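Local coordinates for protein putative alkaline phosphatase (Pseudomonas fluorescens, PDB 4F18) that probably binds phosphate as the solute-binding component (PstS) of an ABC transporter complex that imports it, at residues A[107-112]-A[126-131]. Residues are numbered along the deposited sequence; the frame is centred on the assembly and turned at random. Where two conformers were deposited one is given.
Sequences VDLSVQ and DGISGS
Between D108 and S129 the flat groups are peptide planes, two of which are joined through a water. In this PstS-family, periplasmic-binding-protein-like fold, they belong to the short strand 108-109, paired in parallel with strand 228-229, and to a type II beta turn, I128 to S131, in the loop that follows helix 111-119. The V107–D108 peptide gives its N-H to the water, with D108 N 3.0 Å from the water oxygen, and the water in turn donates to S129 O, also at 3.0 Å. The two peptides are inclined by roughly 56°, and the water lies about 1.2 Å off the plane of the S129–G130 peptide. Another plane, the D108–L109 peptide, turns one face toward I128, whose CG2 stands on that side, 4.4 Å from D108 O.

The contact lies at the periphery, with its centre about 26 Å from the centre of the chain. G130 supplies the positive phi (70°) of the turn, which is closed by a weak bond from S131 N to I128 O.

No direct hydrogen bond crosses between 107-112 and 126-131, so the polar connections are indirect. Besides the water, the ammonium of K231 bonds both D108 O and S129 OG, bridging strand and turn, while E113 on the intervening helix accepts from S129 N. The D108 carboxylate is directed elsewhere, and its OD2 accepts from G239 N.

The apolar part of the contact is between L109 and I128. With CG1 of I128 anti to the carbonyl carbon (chi1 -63°) and CG2 anti to the backbone N, both branches face the L109 side chain, which lies at a slant across I128. A single methyl does the touching: L109 CD2 sits 3.9 Å from I128 CG2 and 3.8 Å from I128 CD1.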
loop_
_atom_site.group_PDB
_atom_site.type_symbol
_atom_site.label_atom_id
_atom_site.label_comp_id
_atom_site.label_asym_id
_atom_site.label_seq_id
_atom_site.Cartn_x
_atom_site.Cartn_y
_atom_site.Cartn_z
ATOM N N VAL A 107 13.758 -1.476 -21.057
ATOM C CA VAL A 107 14.131 -2.437 -20.012
ATOM C C VAL A 107 12.892 -3.236 -19.643
ATOM O O VAL A 107 11.882 -2.672 -19.199
ATOM C CB VAL A 107 14.730 -1.744 -18.796
ATOM C CG1 VAL A 107 14.976 -2.707 -17.638
ATOM C CG2 VAL A 107 16.020 -1.033 -19.201
ATOM N N ASP A 108 12.986 -4.549 -19.832
ATOM C CA ASP A 108 11.885 -5.446 -19.595
ATOM C C ASP A 108 12.413 -6.607 -18.785
ATOM O O ASP A 108 13.203 -7.399 -19.295
ATOM C CB ASP A 108 11.250 -5.895 -20.907
ATOM C CG ASP A 108 9.972 -6.730 -20.819
ATOM O OD1 ASP A 108 9.525 -7.073 -19.727
ATOM O OD2 ASP A 108 9.432 -7.057 -21.964
ATOM N N LEU A 109 12.021 -6.694 -17.532
ATOM C CA LEU A 109 12.486 -7.734 -16.625
ATOM C C LEU A 109 11.605 -8.963 -16.720
ATOM O O LEU A 109 10.391 -8.881 -16.618
ATOM C CB LEU A 109 12.455 -7.217 -15.185
ATOM C CG LEU A 109 13.384 -6.100 -14.839
ATOM C CD1 LEU A 109 12.999 -5.439 -13.572
ATOM C CD2 LEU A 109 14.803 -6.601 -14.750
ATOM N N SER A 110 12.239 -10.132 -16.866
ATOM C CA SER A 110 11.512 -11.340 -16.515
ATOM C C SER A 110 11.312 -11.358 -14.980
ATOM O O SER A 110 12.030 -10.702 -14.240
ATOM C CB SER A 110 12.246 -12.577 -16.961
ATOM O OG SER A 110 13.411 -12.719 -16.190
ATOM N N VAL A 111 10.340 -12.148 -14.520
ATOM C CA VAL A 111 10.174 -12.288 -13.096
ATOM C C VAL A 111 11.439 -12.850 -12.468
ATOM O O VAL A 111 11.860 -12.385 -11.404
ATOM C CB VAL A 111 8.914 -13.127 -12.782
ATOM C CG1 VAL A 111 8.825 -13.489 -11.326
ATOM C CG2 VAL A 111 7.655 -12.389 -13.217
ATOM N N GLN A 112 12.103 -13.829 -13.091
ATOM C CA GLN A 112 13.297 -14.346 -12.522
ATOM C C GLN A 112 14.431 -13.325 -12.505
ATOM O O GLN A 112 15.215 -13.300 -11.556
ATOM C CB GLN A 112 13.736 -15.647 -13.193
ATOM C CG GLN A 112 12.772 -16.788 -12.902
ATOM C CD GLN A 112 12.556 -16.974 -11.414
ATOM O OE1 GLN A 112 13.523 -17.188 -10.707
ATOM N NE2 GLN A 112 11.302 -16.928 -10.933
ATOM N N ASP A 126 24.195 -5.756 -17.731
ATOM C CA ASP A 126 24.473 -6.741 -18.723
ATOM C C ASP A 126 23.630 -8.000 -18.483
ATOM O O ASP A 126 23.269 -8.727 -19.440
ATOM C CB ASP A 126 25.972 -7.203 -18.711
ATOM C CG ASP A 126 26.956 -6.044 -18.601
ATOM O OD1 ASP A 126 26.888 -5.241 -17.643
ATOM O OD2 ASP A 126 27.877 -6.030 -19.460
ATOM N N GLY A 127 23.396 -8.224 -17.172
ATOM C CA GLY A 127 22.723 -9.393 -16.732
ATOM C C GLY A 127 21.221 -9.353 -16.862
ATOM O O GLY A 127 20.566 -10.335 -16.530
ATOM N N ILE A 128 20.687 -8.237 -17.338
ATOM C CA ILE A 128 19.294 -8.089 -17.715
ATOM C C ILE A 128 19.234 -8.259 -19.221
ATOM O O ILE A 128 19.757 -7.391 -19.972
ATOM C CB ILE A 128 18.703 -6.783 -17.247
ATOM C CG1 ILE A 128 18.687 -6.691 -15.720
ATOM C CG2 ILE A 128 17.282 -6.657 -17.790
ATOM C CD1 ILE A 128 18.403 -5.315 -15.203
ATOM N N SER A 129 18.571 -9.274 -19.760
ATOM C CA SER A 129 18.711 -9.543 -21.152
ATOM C C SER A 129 17.994 -8.459 -21.976
ATOM O O SER A 129 16.926 -7.970 -21.651
ATOM C CB SER A 129 18.212 -10.947 -21.488
ATOM O OG SER A 129 16.773 -11.013 -21.335
ATOM N N GLY A 130 18.657 -8.131 -23.092
ATOM C CA GLY A 130 18.102 -7.146 -23.976
ATOM C C GLY A 130 18.082 -5.721 -23.468
ATOM O O GLY A 130 17.358 -4.905 -24.011
ATOM N N SER A 131 18.842 -5.402 -22.457
ATOM C CA SER A 131 18.742 -4.108 -21.776
ATOM C C SER A 131 19.434 -2.965 -22.507
ATOM O O SER A 131 19.160 -1.804 -22.182
ATOM C CB SER A 131 19.320 -4.193 -20.347
ATOM O OG SER A 131 20.715 -4.295 -20.430
HETATM O O HOH W 1 15.405 -5.442 -21.301
#